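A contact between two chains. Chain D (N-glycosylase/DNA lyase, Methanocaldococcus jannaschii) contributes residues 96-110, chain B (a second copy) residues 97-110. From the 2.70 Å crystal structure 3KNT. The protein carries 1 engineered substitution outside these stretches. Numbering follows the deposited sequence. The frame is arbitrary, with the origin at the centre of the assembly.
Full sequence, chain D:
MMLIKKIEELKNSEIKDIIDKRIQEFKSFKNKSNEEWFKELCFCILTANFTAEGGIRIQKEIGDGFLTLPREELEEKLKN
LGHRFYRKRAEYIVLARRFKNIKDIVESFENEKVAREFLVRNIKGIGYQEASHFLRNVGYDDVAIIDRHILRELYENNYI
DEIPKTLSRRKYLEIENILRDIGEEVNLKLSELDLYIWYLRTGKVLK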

# COMPACT_ATOMS: atom_id res chain seq x y z
N ALA D 96 24.00 11.47 -17.97
CA ALA D 96 24.26 12.33 -16.82
C ALA D 96 23.87 13.78 -17.09
O ALA D 96 23.64 14.55 -16.15
CB ALA D 96 25.72 12.24 -16.41
N ARG D 97 23.80 14.15 -18.36
CA ARG D 97 23.53 15.54 -18.74
C ARG D 97 22.24 16.10 -18.13
O ARG D 97 22.05 17.32 -18.09
CB ARG D 97 23.52 15.69 -20.26
CG ARG D 97 24.90 15.67 -20.87
CD ARG D 97 24.85 15.51 -22.38
NE ARG D 97 26.16 15.68 -22.99
CZ ARG D 97 26.46 15.35 -24.24
NH1 ARG D 97 25.52 14.83 -25.02
NH2 ARG D 97 27.68 15.53 -24.71
N ARG D 98 21.36 15.22 -17.67
CA ARG D 98 20.16 15.65 -16.97
C ARG D 98 20.52 16.58 -15.81
O ARG D 98 19.76 17.49 -15.48
CB ARG D 98 19.37 14.44 -16.46
CG ARG D 98 20.25 13.35 -15.90
CD ARG D 98 19.56 12.58 -14.79
NE ARG D 98 18.43 11.79 -15.25
CZ ARG D 98 17.82 10.87 -14.51
NH1 ARG D 98 18.24 10.63 -13.27
NH2 ARG D 98 16.80 10.18 -15.00
N PHE D 99 21.68 16.34 -15.21
CA PHE D 99 22.16 17.18 -14.12
C PHE D 99 23.40 17.97 -14.54
O PHE D 99 24.41 17.96 -13.84
CB PHE D 99 22.51 16.34 -12.89
CG PHE D 99 21.40 15.45 -12.44
CD1 PHE D 99 20.15 15.96 -12.15
CD2 PHE D 99 21.61 14.09 -12.29
CE1 PHE D 99 19.12 15.13 -11.74
CE2 PHE D 99 20.60 13.26 -11.87
CZ PHE D 99 19.35 13.78 -11.59
N LYS D 100 23.32 18.67 -15.67
CA LYS D 100 24.46 19.43 -16.16
C LYS D 100 24.76 20.64 -15.27
O LYS D 100 25.86 21.18 -15.30
CB LYS D 100 24.27 19.84 -17.62
CG LYS D 100 23.15 20.84 -17.86
CD LYS D 100 23.04 21.16 -19.34
CE LYS D 100 22.00 22.23 -19.60
NZ LYS D 100 20.64 21.81 -19.13
N ASN D 101 23.77 21.05 -14.49
CA ASN D 101 23.98 22.08 -13.48
C ASN D 101 24.43 21.44 -12.17
O ASN D 101 23.84 21.68 -11.11
CB ASN D 101 22.72 22.91 -13.25
CG ASN D 101 21.53 22.06 -12.81
OD1 ASN D 101 21.34 20.94 -13.29
ND2 ASN D 101 20.73 22.60 -11.90
N ILE D 102 25.46 20.61 -12.25
CA ILE D 102 25.89 19.79 -11.13
C ILE D 102 26.39 20.61 -9.94
O ILE D 102 26.18 20.23 -8.79
CB ILE D 102 26.97 18.77 -11.55
CG1 ILE D 102 27.25 17.78 -10.42
CG2 ILE D 102 28.24 19.48 -11.99
CD1 ILE D 102 26.03 16.99 -9.99
N LYS D 103 27.04 21.74 -10.22
CA LYS D 103 27.56 22.59 -9.16
C LYS D 103 26.45 23.11 -8.26
O LYS D 103 26.56 23.09 -7.03
CB LYS D 103 28.33 23.78 -9.75
CG LYS D 103 28.84 24.76 -8.72
CD LYS D 103 29.52 25.96 -9.36
CE LYS D 103 30.01 26.94 -8.31
NZ LYS D 103 30.66 28.14 -8.91
N ASP D 104 25.37 23.57 -8.89
CA ASP D 104 24.24 24.13 -8.16
C ASP D 104 23.50 23.05 -7.39
O ASP D 104 23.06 23.26 -6.26
CB ASP D 104 23.29 24.83 -9.13
CG ASP D 104 24.00 25.87 -9.97
OD1 ASP D 104 24.90 26.55 -9.44
OD2 ASP D 104 23.67 26.01 -11.17
N ILE D 105 23.38 21.88 -8.00
CA ILE D 105 22.71 20.75 -7.36
C ILE D 105 23.47 20.29 -6.13
O ILE D 105 22.88 20.01 -5.09
CB ILE D 105 22.54 19.57 -8.33
CG1 ILE D 105 21.44 19.88 -9.35
CG2 ILE D 105 22.22 18.30 -7.56
CD1 ILE D 105 21.07 18.71 -10.22
N VAL D 106 24.79 20.21 -6.25
CA VAL D 106 25.64 19.72 -5.17
C VAL D 106 25.80 20.75 -4.04
O VAL D 106 25.78 20.39 -2.86
CB VAL D 106 27.02 19.29 -5.68
CG1 VAL D 106 27.93 18.91 -4.52
CG2 VAL D 106 26.89 18.14 -6.66
N GLU D 107 25.96 22.01 -4.41
CA GLU D 107 26.17 23.08 -3.43
C GLU D 107 24.92 23.39 -2.61
O GLU D 107 24.97 24.23 -1.70
CB GLU D 107 26.67 24.36 -4.12
CG GLU D 107 28.19 24.47 -4.24
CD GLU D 107 28.65 25.89 -4.55
OE1 GLU D 107 27.81 26.70 -4.98
OE2 GLU D 107 29.85 26.18 -4.35
N SER D 108 23.81 22.73 -2.92
CA SER D 108 22.54 23.04 -2.28
C SER D 108 22.14 22.03 -1.20
O SER D 108 21.13 22.20 -0.52
CB SER D 108 21.43 23.14 -3.32
OG SER D 108 21.22 21.90 -3.97
N PHE D 109 22.94 20.98 -1.06
CA PHE D 109 22.65 19.94 -0.07
C PHE D 109 23.05 20.36 1.34
O PHE D 109 23.83 21.30 1.52
CB PHE D 109 23.36 18.64 -0.44
CG PHE D 109 22.79 17.96 -1.65
CD1 PHE D 109 21.58 17.29 -1.57
CD2 PHE D 109 23.47 17.97 -2.85
CE1 PHE D 109 21.04 16.66 -2.68
CE2 PHE D 109 22.94 17.34 -3.97
CZ PHE D 109 21.73 16.69 -3.88
N GLU D 110 22.51 19.65 2.33
CA GLU D 110 22.87 19.88 3.72
C GLU D 110 24.38 19.86 3.90
O GLU D 110 24.96 20.80 4.45
CB GLU D 110 22.21 18.82 4.61
CG GLU D 110 23.02 18.43 5.84
CD GLU D 110 23.16 19.57 6.84
OE1 GLU D 110 22.23 20.40 6.94
OE2 GLU D 110 24.20 19.63 7.52
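Chain B 97-110: RRFKNIKDIVESFE

Contact between matching segments of two copies of an N-glycosylase/DNA lyase, chain B 97-110 on chain D 96-110, burying 725 Å² summed over both sides. In chain B, a short 3-10 segment at Arg B97 and Arg B98 leads through a loop to Asn B101, at the N-cap position of a helix that begins at Ile B102; chain D follows the same plan, its helix spanning Ile D102 to Val D106. The two segments meet in near-twofold fashion and run in opposite directions across the contact, the 3-10 segment of each against the helix of the other: Arg B98 CA lies 5.1 Å from Ile D105 CA, and Asp B104 CA 5.0 Å from Arg D98 CA.

Two reciprocal salt bridges link loop to helix, Lys B100 NZ to Asp D104 OD2 at 3.1 Å and Lys D100 NZ to Asp B104 OD2 at 3.0 Å. In both lysines chi1 is p, chi2 and chi3 are t, and chi4 is m; the long chain ends with its ammonium at the carboxylate.

The arginines reach the serines of the other chain. Arg B98 NE donates to Ser D108 OG (3.2 Å) almost linearly, at 170°. In the counterpart, Arg D98 NH2 donates to Ser B108 OG at 2.8 Å. A weak bond runs from Arg D98 NE to the same Ser B108 OG at 3.1 Å. Ser B108 OG in turn donates to Ile B105 O at 2.6 Å. The Arg D98 guanidinium also makes a cation-pi contact over the face of Phe B109, with Arg D98 CZ 4.8 Å from the ring centroid.

Apolar contact is made by Ile B105 CD1, which packs at the edge of the Phe D99 ring, 3.8 Å from Phe D99 CE1. The reciprocal pair is looser, Phe B99 CD1 lying 4.5 Å from Ile D105 CD1.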

# COMPACT_ATOMS: atom_id res chain seq x y z
N ARG B 97 14.42 24.68 -6.79
CA ARG B 97 15.25 25.32 -7.81
C ARG B 97 16.51 24.53 -8.12
O ARG B 97 17.12 24.72 -9.17
CB ARG B 97 15.60 26.75 -7.41
CG ARG B 97 14.45 27.72 -7.58
CD ARG B 97 14.80 29.07 -7.01
NE ARG B 97 13.78 30.07 -7.31
CZ ARG B 97 13.76 31.28 -6.78
NH1 ARG B 97 14.71 31.65 -5.93
NH2 ARG B 97 12.79 32.13 -7.10
N ARG B 98 16.91 23.65 -7.21
CA ARG B 98 18.06 22.79 -7.48
C ARG B 98 17.77 21.91 -8.69
O ARG B 98 18.68 21.32 -9.27
CB ARG B 98 18.40 21.93 -6.26
CG ARG B 98 17.52 20.71 -6.08
CD ARG B 98 18.23 19.65 -5.26
NE ARG B 98 18.59 20.14 -3.93
CZ ARG B 98 17.86 19.96 -2.84
NH1 ARG B 98 16.71 19.29 -2.92
NH2 ARG B 98 18.26 20.44 -1.68
N PHE B 99 16.49 21.83 -9.05
CA PHE B 99 16.08 21.14 -10.26
C PHE B 99 15.43 22.13 -11.22
O PHE B 99 14.41 21.82 -11.84
CB PHE B 99 15.09 20.02 -9.94
CG PHE B 99 15.58 19.07 -8.88
CD1 PHE B 99 16.75 18.36 -9.05
CD2 PHE B 99 14.85 18.88 -7.71
CE1 PHE B 99 17.20 17.49 -8.08
CE2 PHE B 99 15.30 18.01 -6.74
CZ PHE B 99 16.47 17.31 -6.92
N LYS B 100 16.02 23.31 -11.33
CA LYS B 100 15.45 24.38 -12.16
C LYS B 100 15.25 23.96 -13.61
O LYS B 100 14.45 24.56 -14.33
CB LYS B 100 16.30 25.65 -12.07
CG LYS B 100 17.77 25.45 -12.40
CD LYS B 100 18.55 26.74 -12.21
CE LYS B 100 20.02 26.55 -12.54
NZ LYS B 100 20.66 25.54 -11.65
N ASN B 101 15.97 22.92 -14.03
CA ASN B 101 15.74 22.32 -15.34
C ASN B 101 14.97 21.01 -15.20
O ASN B 101 15.51 19.93 -15.47
CB ASN B 101 17.06 22.11 -16.09
CG ASN B 101 18.03 21.23 -15.33
OD1 ASN B 101 17.83 20.93 -14.15
ND2 ASN B 101 19.10 20.82 -16.00
N ILE B 102 13.72 21.12 -14.78
CA ILE B 102 12.90 19.95 -14.45
C ILE B 102 12.48 19.14 -15.68
O ILE B 102 11.94 18.04 -15.54
CB ILE B 102 11.65 20.36 -13.65
CG1 ILE B 102 10.95 19.13 -13.07
CG2 ILE B 102 10.70 21.17 -14.52
CD1 ILE B 102 11.83 18.29 -12.17
N LYS B 103 12.74 19.66 -16.87
CA LYS B 103 12.38 18.95 -18.09
C LYS B 103 13.42 17.89 -18.45
O LYS B 103 13.07 16.74 -18.75
CB LYS B 103 12.18 19.92 -19.26
CG LYS B 103 11.65 19.25 -20.52
CD LYS B 103 11.22 20.26 -21.56
CE LYS B 103 10.59 19.57 -22.76
NZ LYS B 103 10.12 20.54 -23.78
N ASP B 104 14.70 18.27 -18.43
CA ASP B 104 15.78 17.33 -18.67
C ASP B 104 15.65 16.13 -17.74
O ASP B 104 15.91 14.99 -18.13
CB ASP B 104 17.14 18.00 -18.45
CG ASP B 104 17.48 19.01 -19.53
OD1 ASP B 104 16.67 19.19 -20.46
OD2 ASP B 104 18.57 19.61 -19.45
N ILE B 105 15.25 16.40 -16.51
CA ILE B 105 15.17 15.37 -15.47
C ILE B 105 13.98 14.44 -15.67
O ILE B 105 14.08 13.23 -15.46
CB ILE B 105 15.09 16.01 -14.07
CG1 ILE B 105 16.34 16.85 -13.80
CG2 ILE B 105 14.92 14.93 -13.01
CD1 ILE B 105 16.33 17.55 -12.46
N VAL B 106 12.84 15.01 -16.08
CA VAL B 106 11.61 14.23 -16.23
C VAL B 106 11.58 13.38 -17.50
O VAL B 106 11.21 12.21 -17.46
CB VAL B 106 10.36 15.13 -16.16
CG1 VAL B 106 9.13 14.36 -16.60
CG2 VAL B 106 10.18 15.67 -14.76
N GLU B 107 11.97 13.97 -18.62
CA GLU B 107 11.93 13.27 -19.90
C GLU B 107 13.02 12.20 -20.02
O GLU B 107 12.96 11.34 -20.90
CB GLU B 107 12.04 14.25 -21.07
CG GLU B 107 10.81 15.13 -21.24
CD GLU B 107 10.80 15.86 -22.57
OE1 GLU B 107 11.83 15.84 -23.27
OE2 GLU B 107 9.76 16.46 -22.90
N SER B 108 14.00 12.25 -19.12
CA SER B 108 15.08 11.28 -19.12
C SER B 108 14.59 9.92 -18.64
O SER B 108 15.12 8.88 -19.04
CB SER B 108 16.23 11.76 -18.24
OG SER B 108 15.80 11.94 -16.90
N PHE B 109 13.57 9.93 -17.79
CA PHE B 109 12.98 8.69 -17.29
C PHE B 109 12.28 7.93 -18.40
O PHE B 109 11.86 8.51 -19.40
CB PHE B 109 11.99 8.98 -16.16
CG PHE B 109 12.64 9.39 -14.88
CD1 PHE B 109 13.26 8.45 -14.07
CD2 PHE B 109 12.64 10.72 -14.48
CE1 PHE B 109 13.85 8.83 -12.88
CE2 PHE B 109 13.24 11.10 -13.29
CZ PHE B 109 13.85 10.15 -12.50
N GLU B 110 12.17 6.62 -18.22
CA GLU B 110 11.56 5.76 -19.23
C GLU B 110 10.05 5.94 -19.31
O GLU B 110 9.48 5.99 -20.40
CB GLU B 110 11.91 4.29 -18.98
CG GLU B 110 11.38 3.72 -17.67
CD GLU B 110 12.27 4.04 -16.48
OE1 GLU B 110 13.31 4.72 -16.66
OE2 GLU B 110 11.93 3.62 -15.35